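Local coordinates for protein post-proline cleaving enzyme (Rickettsia typhi, PDB 4HVT) that probably cleaves short peptides on the carboxyl side of proline, as a serine oligopeptidase of the prolyl oligopeptidase family, at residues 415-420 against 447-452; 438-443 against 496-501; 465-470 against 503-508; 478-483 against 558-563. All coordinates share one frame; numbering follows the deposited sequence.

Contact 1: 415-420 against 447-452. With EDO (1,2-ethanediol), chain G.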
# COMPACT_ATOMS: atom_id res chain seq x y z
N GLU A 415 -11.22 -10.36 -10.47
CA GLU A 415 -10.60 -11.58 -9.93
C GLU A 415 -11.35 -11.99 -8.67
O GLU A 415 -12.24 -11.27 -8.17
CB GLU A 415 -9.15 -11.32 -9.54
CG GLU A 415 -8.97 -10.40 -8.32
CD GLU A 415 -7.58 -9.85 -8.28
OE1 GLU A 415 -6.71 -10.36 -7.54
OE2 GLU A 415 -7.31 -8.88 -9.04
N ASN A 416 -10.96 -13.17 -8.14
CA ASN A 416 -11.29 -13.49 -6.77
C ASN A 416 -10.16 -14.32 -6.20
O ASN A 416 -9.15 -14.52 -6.83
CB ASN A 416 -12.72 -14.13 -6.63
CG ASN A 416 -12.80 -15.59 -7.05
OD1 ASN A 416 -11.79 -16.29 -7.01
ND2 ASN A 416 -14.01 -16.07 -7.43
N SER A 417 -10.25 -14.70 -4.95
CA SER A 417 -9.08 -15.28 -4.30
C SER A 417 -8.57 -16.55 -5.00
O SER A 417 -7.40 -16.87 -4.85
CB SER A 417 -9.40 -15.55 -2.84
OG SER A 417 -8.25 -15.99 -2.11
N ILE A 418 -9.44 -17.26 -5.72
CA ILE A 418 -9.06 -18.54 -6.33
C ILE A 418 -9.19 -18.55 -7.88
O ILE A 418 -8.86 -19.54 -8.51
CB ILE A 418 -9.80 -19.77 -5.74
CG1 ILE A 418 -11.31 -19.67 -5.91
CG2 ILE A 418 -9.41 -20.00 -4.28
CD1 ILE A 418 -12.10 -20.92 -5.55
N VAL A 419 -9.62 -17.45 -8.46
CA VAL A 419 -9.76 -17.33 -9.91
C VAL A 419 -8.80 -16.23 -10.40
O VAL A 419 -8.93 -15.10 -9.97
CB VAL A 419 -11.22 -17.02 -10.33
CG1 VAL A 419 -11.28 -16.92 -11.85
CG2 VAL A 419 -12.19 -18.09 -9.80
N PRO A 420 -7.84 -16.55 -11.30
CA PRO A 420 -6.88 -15.54 -11.69
C PRO A 420 -7.56 -14.33 -12.34
O PRO A 420 -8.63 -14.47 -12.96
CB PRO A 420 -5.97 -16.25 -12.71
CG PRO A 420 -6.07 -17.68 -12.36
CD PRO A 420 -7.47 -17.88 -11.84
N TYR A 447 -10.25 -25.97 -5.87
CA TYR A 447 -10.24 -25.18 -4.61
C TYR A 447 -11.61 -24.65 -4.16
O TYR A 447 -12.57 -24.57 -4.94
CB TYR A 447 -9.25 -24.03 -4.77
CG TYR A 447 -7.91 -24.55 -5.16
CD1 TYR A 447 -6.99 -24.96 -4.18
CD2 TYR A 447 -7.57 -24.71 -6.50
CE1 TYR A 447 -5.76 -25.52 -4.54
CE2 TYR A 447 -6.34 -25.25 -6.87
CZ TYR A 447 -5.44 -25.64 -5.90
OH TYR A 447 -4.24 -26.19 -6.31
N VAL A 448 -11.70 -24.29 -2.89
CA VAL A 448 -12.89 -23.71 -2.32
C VAL A 448 -12.50 -22.38 -1.71
O VAL A 448 -11.48 -22.28 -1.04
CB VAL A 448 -13.49 -24.60 -1.21
CG1 VAL A 448 -14.75 -23.93 -0.64
CG2 VAL A 448 -13.84 -25.96 -1.76
N LEU A 449 -13.36 -21.39 -1.93
CA LEU A 449 -13.29 -20.07 -1.34
C LEU A 449 -14.58 -19.90 -0.54
O LEU A 449 -15.70 -19.87 -1.13
CB LEU A 449 -13.17 -19.01 -2.43
CG LEU A 449 -13.38 -17.56 -1.95
CD1 LEU A 449 -12.39 -17.21 -0.83
CD2 LEU A 449 -13.28 -16.57 -3.09
N GLU A 450 -14.45 -19.78 0.79
CA GLU A 450 -15.61 -19.52 1.63
C GLU A 450 -15.48 -18.18 2.34
O GLU A 450 -14.45 -17.89 2.95
CB GLU A 450 -15.78 -20.60 2.68
CG GLU A 450 -16.40 -21.89 2.26
CD GLU A 450 -16.60 -22.76 3.48
OE1 GLU A 450 -15.89 -23.77 3.61
OE2 GLU A 450 -17.41 -22.36 4.36
N GLN A 451 -16.57 -17.43 2.35
CA GLN A 451 -16.64 -16.21 3.19
C GLN A 451 -17.43 -16.54 4.42
O GLN A 451 -18.56 -17.01 4.34
CB GLN A 451 -17.27 -15.06 2.41
CG GLN A 451 -17.38 -13.82 3.25
CD GLN A 451 -17.84 -12.62 2.47
OE1 GLN A 451 -17.98 -12.66 1.22
NE2 GLN A 451 -18.10 -11.53 3.20
N LYS A 452 -16.78 -16.43 5.56
CA LYS A 452 -17.31 -16.81 6.81
C LYS A 452 -17.27 -15.65 7.81
O LYS A 452 -16.78 -14.56 7.48
CB LYS A 452 -16.49 -18.03 7.31
CG LYS A 452 -16.65 -19.29 6.46
CD LYS A 452 -15.70 -20.39 6.88
CE LYS A 452 -16.17 -21.11 8.14
NZ LYS A 452 -17.04 -22.27 7.80
C1 EDO G . -3.76 -6.69 -10.85
O1 EDO G . -3.42 -5.71 -9.88
C2 EDO G . -4.59 -7.81 -10.26
O2 EDO G . -5.29 -7.34 -9.12
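Ile418 pushes the end of its side chain against the strand 447-452, where CD1 lies 3.7 Å from Tyr447 O and 3.8 Å from Leu449 CB. Its other branch, CG2, meets Tyr447 CB at 4.1 Å. Leu449 answers from the strand: CD1 touches Ser417 CB at 4.0 Å, and CD2 lies 4.1 Å from the amide carbon CG of Asn416, the two side chains passing in opposite directions. A chi1 of 60° sets Ile418 CG1 between the backbone N and the carbonyl carbon, 4.0 Å from Leu449 CB. The Ile418 chain crosses those of Tyr447 and Leu449 at a slant.

The loop is shaped from within by Asn416, whose OD1 accepts from Ile418 N at 2.9 Å in an Asx turn, with a weak second bond from Val419 N. Its ND2 is tied to Gln395 O. Further out, Ile418 O is bonded to Ser444 OG, while Val467 of strand 461-469 touches both Ser417 and Ile418. The contact thus sets a hairpin loop between strands 410-415 and 422-426, part of the last propeller sheet, against the edge strand of the hydrolase sheet, at the domain boundary of the prolyl oligopeptidase fold.

Contact 2: 438-443 against 496-501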
# COMPACT_ATOMS: atom_id res chain seq x y z
N ALA A 438 -5.10 -14.88 -17.92
CA ALA A 438 -3.84 -15.40 -17.44
C ALA A 438 -3.27 -16.43 -18.40
O ALA A 438 -4.01 -17.29 -18.91
CB ALA A 438 -4.00 -16.04 -16.06
N LEU A 439 -1.97 -16.37 -18.65
CA LEU A 439 -1.32 -17.36 -19.50
C LEU A 439 -0.81 -18.54 -18.67
O LEU A 439 -0.51 -19.60 -19.20
CB LEU A 439 -0.15 -16.77 -20.25
CG LEU A 439 -0.45 -15.63 -21.20
CD1 LEU A 439 0.83 -15.08 -21.80
CD2 LEU A 439 -1.40 -16.10 -22.26
N TYR A 440 -0.72 -18.34 -17.37
CA TYR A 440 -0.36 -19.41 -16.48
C TYR A 440 -1.58 -20.22 -16.09
O TYR A 440 -2.70 -19.77 -16.25
CB TYR A 440 0.32 -18.86 -15.22
CG TYR A 440 -0.51 -17.90 -14.42
CD1 TYR A 440 -1.42 -18.35 -13.48
CD2 TYR A 440 -0.37 -16.51 -14.59
CE1 TYR A 440 -2.18 -17.44 -12.73
CE2 TYR A 440 -1.13 -15.63 -13.85
CZ TYR A 440 -2.02 -16.10 -12.92
OH TYR A 440 -2.72 -15.13 -12.20
N SER A 441 -1.34 -21.43 -15.59
CA SER A 441 -2.41 -22.39 -15.31
C SER A 441 -2.71 -22.44 -13.81
O SER A 441 -1.79 -22.50 -12.99
CB SER A 441 -1.97 -23.77 -15.81
OG SER A 441 -2.76 -24.77 -15.23
N PHE A 442 -3.99 -22.34 -13.45
CA PHE A 442 -4.45 -22.50 -12.06
C PHE A 442 -5.88 -23.02 -12.11
O PHE A 442 -6.78 -22.35 -12.58
CB PHE A 442 -4.40 -21.22 -11.20
CG PHE A 442 -4.67 -21.47 -9.75
CD1 PHE A 442 -3.70 -22.05 -8.94
CD2 PHE A 442 -5.91 -21.19 -9.21
CE1 PHE A 442 -3.97 -22.35 -7.60
CE2 PHE A 442 -6.17 -21.45 -7.87
CZ PHE A 442 -5.21 -22.04 -7.06
N ASP A 443 -6.05 -24.25 -11.64
CA ASP A 443 -7.31 -24.99 -11.76
C ASP A 443 -8.20 -24.64 -10.57
O ASP A 443 -8.20 -25.35 -9.54
CB ASP A 443 -7.01 -26.48 -11.77
CG ASP A 443 -8.25 -27.32 -11.93
OD1 ASP A 443 -9.30 -26.75 -12.36
OD2 ASP A 443 -8.17 -28.54 -11.62
N PHE A 496 -6.42 -12.33 -5.55
CA PHE A 496 -5.80 -13.56 -6.01
C PHE A 496 -4.31 -13.46 -5.77
O PHE A 496 -3.66 -12.53 -6.26
CB PHE A 496 -6.04 -13.75 -7.54
CG PHE A 496 -5.52 -15.07 -8.06
CD1 PHE A 496 -4.21 -15.19 -8.53
CD2 PHE A 496 -6.32 -16.18 -8.02
CE1 PHE A 496 -3.73 -16.39 -9.02
CE2 PHE A 496 -5.86 -17.39 -8.52
CZ PHE A 496 -4.56 -17.49 -8.98
N SER A 497 -3.77 -14.36 -4.96
CA SER A 497 -2.32 -14.48 -4.78
C SER A 497 -1.79 -15.75 -5.40
O SER A 497 -2.02 -16.85 -4.88
CB SER A 497 -1.96 -14.48 -3.29
OG SER A 497 -0.55 -14.70 -3.13
N ARG A 498 -1.05 -15.58 -6.47
CA ARG A 498 -0.45 -16.70 -7.14
C ARG A 498 0.51 -17.45 -6.21
O ARG A 498 0.52 -18.68 -6.16
CB ARG A 498 0.25 -16.22 -8.39
CG ARG A 498 0.54 -17.33 -9.31
CD ARG A 498 0.99 -16.83 -10.66
NE ARG A 498 1.62 -17.96 -11.27
CZ ARG A 498 2.49 -17.91 -12.26
NH1 ARG A 498 2.79 -16.75 -12.81
NH2 ARG A 498 3.00 -19.04 -12.71
N ILE A 499 1.32 -16.71 -5.45
CA ILE A 499 2.29 -17.37 -4.61
C ILE A 499 1.59 -18.21 -3.52
O ILE A 499 1.94 -19.35 -3.29
CB ILE A 499 3.27 -16.38 -3.92
CG1 ILE A 499 4.12 -15.62 -4.95
CG2 ILE A 499 4.16 -17.15 -2.97
CD1 ILE A 499 5.24 -16.46 -5.54
N LYS A 500 0.65 -17.61 -2.81
CA LYS A 500 -0.02 -18.34 -1.74
C LYS A 500 -0.81 -19.52 -2.31
O LYS A 500 -0.76 -20.62 -1.79
CB LYS A 500 -0.94 -17.41 -0.93
N ASN A 501 -1.54 -19.29 -3.41
CA ASN A 501 -2.33 -20.37 -3.97
C ASN A 501 -1.49 -21.53 -4.47
O ASN A 501 -1.84 -22.69 -4.27
CB ASN A 501 -3.20 -19.85 -5.13
CG ASN A 501 -4.39 -19.03 -4.64
OD1 ASN A 501 -4.79 -19.13 -3.47
ND2 ASN A 501 -4.92 -18.18 -5.49
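Two aromatic side chains from the linker between propeller and hydrolase domain meet the capped N-terminus of helix 498-505 here, in a buried contact at the junction of the propeller and the alpha/beta-hydrolase domain, as in the prolyl oligopeptidase fold. Tyr440 is covered by Arg498. The guanidinium lies flat on the phenol ring, planes 6° apart, with CZ 4.1 Å from the ring centroid in a cation-pi stack, while the preceding CD sits over the centre of the same face and makes a CH-pi contact. Ala438 CB lies over the opposite face, toward the rim. The Arg498 chain is extended from CG to NE, and beyond it NH2 ends 3.7 Å from Tyr440 CB; salt bridges of NH2 to Asp69 and of NE to Glu502 limit the rotation of the guanidinium and probably offset its charge.

Phe496 joins the two aromatics. Its CE1 meets Tyr440 OH at 3.6 Å, tip to tip, and its CE2-CZ edge points into the face of Phe442 in a T-shaped pair, centroids 5.5 Å apart and planes at 82°. Phe442 also stacks with Tyr447, linking this contact to the edge strand of the hydrolase sheet.

The helix start is closed by Ser497 at the N-cap, where OG accepts from Lys500 N at 3.2 Å. One turn in, Asn501 ND2, whose partner is Ser417 O, lies 3.3 Å above the plane of the Phe496 ring, toward its rim; Asn501 CB rests 3.5 Å from Phe442 CZ.

Contact 3: 465-470 against 503-508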
# COMPACT_ATOMS: atom_id res chain seq x y z
N PHE A 465 -12.06 -14.86 5.16
CA PHE A 465 -11.97 -15.60 3.92
C PHE A 465 -11.09 -16.84 4.08
O PHE A 465 -9.91 -16.76 4.52
CB PHE A 465 -11.51 -14.71 2.80
CG PHE A 465 -12.51 -13.65 2.47
CD1 PHE A 465 -13.51 -13.89 1.55
CD2 PHE A 465 -12.49 -12.45 3.13
CE1 PHE A 465 -14.47 -12.90 1.27
CE2 PHE A 465 -13.43 -11.49 2.91
CZ PHE A 465 -14.42 -11.67 1.93
N LEU A 466 -11.69 -17.98 3.76
CA LEU A 466 -11.06 -19.25 3.94
C LEU A 466 -10.88 -19.90 2.55
O LEU A 466 -11.85 -20.02 1.80
CB LEU A 466 -11.99 -20.11 4.78
CG LEU A 466 -11.62 -21.57 4.92
CD1 LEU A 466 -10.32 -21.82 5.67
CD2 LEU A 466 -12.78 -22.31 5.60
N VAL A 467 -9.65 -20.30 2.21
CA VAL A 467 -9.33 -20.95 0.93
C VAL A 467 -8.61 -22.27 1.22
O VAL A 467 -7.65 -22.32 2.02
CB VAL A 467 -8.42 -20.08 0.05
CG1 VAL A 467 -7.97 -20.82 -1.22
CG2 VAL A 467 -9.17 -18.84 -0.36
N TYR A 468 -9.06 -23.35 0.58
CA TYR A 468 -8.45 -24.65 0.80
C TYR A 468 -8.58 -25.50 -0.46
O TYR A 468 -9.33 -25.18 -1.42
CB TYR A 468 -9.03 -25.40 2.03
CG TYR A 468 -10.52 -25.66 2.01
CD1 TYR A 468 -11.43 -24.75 2.56
CD2 TYR A 468 -11.01 -26.84 1.47
CE1 TYR A 468 -12.80 -25.04 2.56
CE2 TYR A 468 -12.36 -27.11 1.47
CZ TYR A 468 -13.24 -26.21 2.04
OH TYR A 468 -14.60 -26.51 1.96
N LYS A 469 -7.81 -26.57 -0.46
CA LYS A 469 -7.86 -27.51 -1.60
C LYS A 469 -8.97 -28.54 -1.40
O LYS A 469 -9.12 -29.09 -0.32
CB LYS A 469 -6.49 -28.16 -1.75
CG LYS A 469 -6.26 -28.83 -3.10
CD LYS A 469 -4.88 -29.48 -3.13
CE LYS A 469 -4.57 -30.16 -4.47
NZ LYS A 469 -3.09 -30.33 -4.68
N LYS A 470 -9.78 -28.82 -2.42
CA LYS A 470 -10.84 -29.81 -2.26
C LYS A 470 -10.24 -31.16 -1.88
O LYS A 470 -9.17 -31.57 -2.39
CB LYS A 470 -11.67 -29.94 -3.51
CG LYS A 470 -12.66 -28.81 -3.70
CD LYS A 470 -13.43 -28.93 -4.99
CE LYS A 470 -14.17 -27.64 -5.29
NZ LYS A 470 -15.04 -27.83 -6.48
N VAL A 503 2.05 -22.09 -3.94
CA VAL A 503 3.06 -22.62 -3.05
C VAL A 503 2.44 -23.22 -1.79
O VAL A 503 2.91 -24.24 -1.34
CB VAL A 503 4.12 -21.62 -2.64
CG1 VAL A 503 5.12 -22.31 -1.75
CG2 VAL A 503 4.79 -21.07 -3.89
N TRP A 504 1.39 -22.58 -1.27
CA TRP A 504 0.76 -23.02 -0.03
C TRP A 504 -0.47 -23.93 -0.29
O TRP A 504 -0.45 -25.08 0.12
CB TRP A 504 0.45 -21.81 0.88
CG TRP A 504 0.18 -22.19 2.32
CD1 TRP A 504 -1.04 -22.25 2.91
CD2 TRP A 504 1.12 -22.61 3.30
NE1 TRP A 504 -0.94 -22.70 4.18
CE2 TRP A 504 0.39 -22.90 4.47
CE3 TRP A 504 2.51 -22.77 3.31
CZ2 TRP A 504 1.00 -23.35 5.65
CZ3 TRP A 504 3.12 -23.22 4.48
CH2 TRP A 504 2.35 -23.51 5.64
N VAL A 505 -1.50 -23.42 -0.97
CA VAL A 505 -2.83 -24.07 -1.01
C VAL A 505 -2.80 -25.30 -1.91
O VAL A 505 -3.41 -26.33 -1.58
CB VAL A 505 -3.97 -23.12 -1.43
CG1 VAL A 505 -5.32 -23.79 -1.27
CG2 VAL A 505 -3.97 -21.84 -0.58
N LYS A 506 -2.04 -25.23 -2.98
CA LYS A 506 -1.85 -26.40 -3.87
C LYS A 506 -1.12 -27.55 -3.21
O LYS A 506 -1.22 -28.71 -3.63
CB LYS A 506 -1.11 -25.97 -5.16
CG LYS A 506 -0.81 -27.07 -6.18
CD LYS A 506 -0.24 -26.42 -7.44
CE LYS A 506 -0.18 -27.35 -8.65
NZ LYS A 506 0.15 -26.53 -9.86
N ASN A 507 -0.37 -27.26 -2.15
CA ASN A 507 0.29 -28.25 -1.35
C ASN A 507 -0.53 -28.63 -0.10
O ASN A 507 -0.01 -29.23 0.86
CB ASN A 507 1.70 -27.72 -1.03
CG ASN A 507 2.63 -27.88 -2.20
OD1 ASN A 507 2.70 -28.97 -2.78
ND2 ASN A 507 3.38 -26.86 -2.54
N ALA A 508 -1.81 -28.27 -0.16
CA ALA A 508 -2.88 -28.65 0.79
C ALA A 508 -2.83 -27.85 2.11
O ALA A 508 -3.49 -28.20 3.08
CB ALA A 508 -2.93 -30.16 1.03
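Lys506 O accepts a hydrogen bond of 2.7 Å from Lys469 NZ, which reaches across from the end of the strand to the turn that closes the helix. The donor is tilted 24° from the carbonyl plane. The Lys469 chain is extended beyond CG, and its methylenes run past the turn: CB lies 3.6 Å from Val505 O, and CD is close to the carbonyl oxygens of both Val505 and Lys506.

Deeper in, Val505 points at the strand. Its CG1, anti to the backbone N (chi1 -172°), packs 4.0 Å from Val467 CG1, the two side chains crossing at about a right angle, and 3.8 Å from Tyr468 C. Val505 O also takes the N-H of Ala508, closing a type I turn. Ala508 has positive phi and is the C-prime residue of a Schellman motif, completed by the bond from Gly509 N to Trp504 O. Asn507 ND2 steadies the same end by donating to Val503 O at 2.9 Å, from above the carbonyl plane, and is also bonded to Glu62.

The helix end thereby rests on strand 461-469, which pairs with strands 447-455 and 510-514 on its two sides; Val505 also touches Ser511 of the latter, and Val503 packs against helix 56-67.

Contact 4: 478-483 against 558-563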
# COMPACT_ATOMS: atom_id res chain seq x y z
N ASN A 478 -4.55 -29.48 9.35
CA ASN A 478 -4.14 -28.77 8.17
C ASN A 478 -3.22 -27.58 8.48
O ASN A 478 -3.59 -26.70 9.25
CB ASN A 478 -5.34 -28.27 7.37
CG ASN A 478 -6.25 -29.41 6.98
OD1 ASN A 478 -5.83 -30.28 6.22
ND2 ASN A 478 -7.43 -29.50 7.62
N PRO A 479 -2.03 -27.58 7.89
CA PRO A 479 -1.18 -26.41 8.01
C PRO A 479 -1.93 -25.19 7.48
O PRO A 479 -2.40 -25.19 6.34
CB PRO A 479 0.05 -26.76 7.14
CG PRO A 479 0.03 -28.23 7.06
CD PRO A 479 -1.43 -28.58 6.98
N THR A 480 -2.01 -24.12 8.29
CA THR A 480 -2.91 -23.01 8.03
C THR A 480 -2.13 -21.74 8.24
O THR A 480 -1.38 -21.64 9.22
CB THR A 480 -4.14 -23.07 8.97
OG1 THR A 480 -4.86 -24.28 8.71
CG2 THR A 480 -5.06 -21.86 8.83
N LEU A 481 -2.28 -20.82 7.30
CA LEU A 481 -1.66 -19.51 7.40
C LEU A 481 -2.76 -18.44 7.44
O LEU A 481 -3.57 -18.27 6.49
CB LEU A 481 -0.68 -19.33 6.24
CG LEU A 481 0.46 -18.33 6.19
CD1 LEU A 481 1.13 -18.12 7.56
CD2 LEU A 481 1.37 -19.00 5.13
N LEU A 482 -2.81 -17.74 8.57
CA LEU A 482 -3.81 -16.73 8.84
C LEU A 482 -3.12 -15.37 8.80
O LEU A 482 -2.11 -15.17 9.49
CB LEU A 482 -4.41 -16.98 10.23
CG LEU A 482 -5.27 -15.90 10.90
CD1 LEU A 482 -6.51 -15.49 10.09
CD2 LEU A 482 -5.64 -16.38 12.29
N GLU A 483 -3.68 -14.46 8.02
CA GLU A 483 -3.15 -13.09 7.87
C GLU A 483 -4.22 -12.06 8.19
O GLU A 483 -5.43 -12.32 8.06
CB GLU A 483 -2.68 -12.92 6.43
CG GLU A 483 -1.57 -13.90 6.05
CD GLU A 483 -0.92 -13.55 4.72
OE1 GLU A 483 -0.46 -12.41 4.55
OE2 GLU A 483 -0.85 -14.44 3.86
N GLU A 558 -0.71 -26.26 16.80
CA GLU A 558 0.53 -26.80 16.25
C GLU A 558 0.69 -26.60 14.75
O GLU A 558 1.83 -26.59 14.26
CB GLU A 558 0.63 -28.29 16.63
CG GLU A 558 1.18 -29.27 15.62
CD GLU A 558 1.16 -30.68 16.18
OE1 GLU A 558 0.76 -30.83 17.34
OE2 GLU A 558 1.53 -31.64 15.48
N TYR A 559 -0.44 -26.43 14.05
CA TYR A 559 -0.47 -26.33 12.63
C TYR A 559 -0.83 -24.90 12.16
O TYR A 559 -0.93 -24.69 10.96
CB TYR A 559 -1.47 -27.35 12.04
CG TYR A 559 -0.99 -28.78 12.15
CD1 TYR A 559 -0.18 -29.29 11.16
CD2 TYR A 559 -1.31 -29.58 13.23
CE1 TYR A 559 0.27 -30.56 11.20
CE2 TYR A 559 -0.84 -30.88 13.30
CZ TYR A 559 -0.04 -31.34 12.26
OH TYR A 559 0.46 -32.60 12.21
N LEU A 560 -1.04 -23.99 13.12
CA LEU A 560 -1.54 -22.64 12.82
C LEU A 560 -0.43 -21.61 12.82
O LEU A 560 0.19 -21.30 13.87
CB LEU A 560 -2.67 -22.23 13.77
CG LEU A 560 -3.20 -20.81 13.55
CD1 LEU A 560 -3.67 -20.60 12.09
CD2 LEU A 560 -4.28 -20.45 14.58
N GLY A 561 -0.19 -21.01 11.65
CA GLY A 561 0.76 -19.91 11.57
C GLY A 561 0.07 -18.60 11.23
O GLY A 561 -1.01 -18.58 10.66
N ILE A 562 0.68 -17.53 11.72
CA ILE A 562 0.12 -16.22 11.57
C ILE A 562 1.19 -15.31 10.96
O ILE A 562 2.37 -15.49 11.21
CB ILE A 562 -0.42 -15.62 12.88
CG1 ILE A 562 0.65 -15.58 13.97
CG2 ILE A 562 -1.66 -16.38 13.34
CD1 ILE A 562 0.20 -14.76 15.19
N LYS A 563 0.75 -14.42 10.09
CA LYS A 563 1.66 -13.55 9.30
C LYS A 563 1.11 -12.12 9.18
O LYS A 563 -0.07 -11.95 8.92
CB LYS A 563 1.88 -14.25 7.95
CG LYS A 563 2.75 -13.54 6.95
CD LYS A 563 2.61 -14.21 5.57
CE LYS A 563 2.96 -13.27 4.41
NZ LYS A 563 2.00 -12.15 4.21
O HOH W 1 -0.65 -10.36 6.53
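Strands 480-483 and 560-563 run parallel, their axes 4.6 Å apart at closest and inclined by 30°, and they are neighbours in the central sheet of the alpha/beta-hydrolase fold. The bonds alternate in the parallel manner: Tyr559 O accepts from Thr480 N, Thr480 O from Gly561 N, Gly561 O from Leu482 N, and Leu482 O from Lys563 N. The Gly561 N to Thr480 O bond is 2.8 Å long and nearly straight, at 170°. CA-H...O contacts fill in between, as from Ile562 CA to Leu482 O.

On one face Thr480, Leu482, Leu560 and Ile562 form an apolar patch. Leu560 CD1 touches Thr480 CG2 at 3.8 Å and Leu482 CB at 4.1 Å, while Leu482 CD2 reaches Ile562 CG2; Phe542 of helix 536-551 touches Leu482 and Ile562, and Phe583 touches Leu560 and Ile562. The other face carries Leu481, whose CD1 touches Gly561 O and C and Lys563 CB, with Tyr699 and Phe702 of helix 688-706 beyond. Before the strands, Tyr559 CB packs against Asn478 O, which is also bonded to Thr480 OG1.

Strand 560-565 leads into the probable nucleophile elbow around Ser566. On the Leu481 face Glu483 and Lys563 lie side by side, pointing the same way, the lysine near that elbow but not touching it. The Lys563 chain is extended as far as CE and turns at chi4 (-68°), which brings NZ to Glu483 OE1 in a salt bridge modelled at a doubtfully short 2.5 Å; a water lies 2.9 Å from both Glu483 OE1 and Lys563 O.

Overall arrangement
Contacts 1, 3 and 4 all reach the eight-stranded hydrolase sheet: contact 1 at its edge strand, contact 3 at the next strand and contact 4 further in. Contacts 2 and 3 use the beginning and end of helix 498-505. Contacts 1 and 2 form one interdomain junction, joined by a probable hydrogen bond from Phe496 N to Glu415 OE1. Contacts 2 and 4 are buried, whereas 1 and 3 are partly buried. Their chemistry follows: aliphatic side chains on a strand in contact 1, aromatic and cation-pi stacking in contact 2, a lysine over a helix end in contact 3, and a backbone ladder with an ion pair in contact 4.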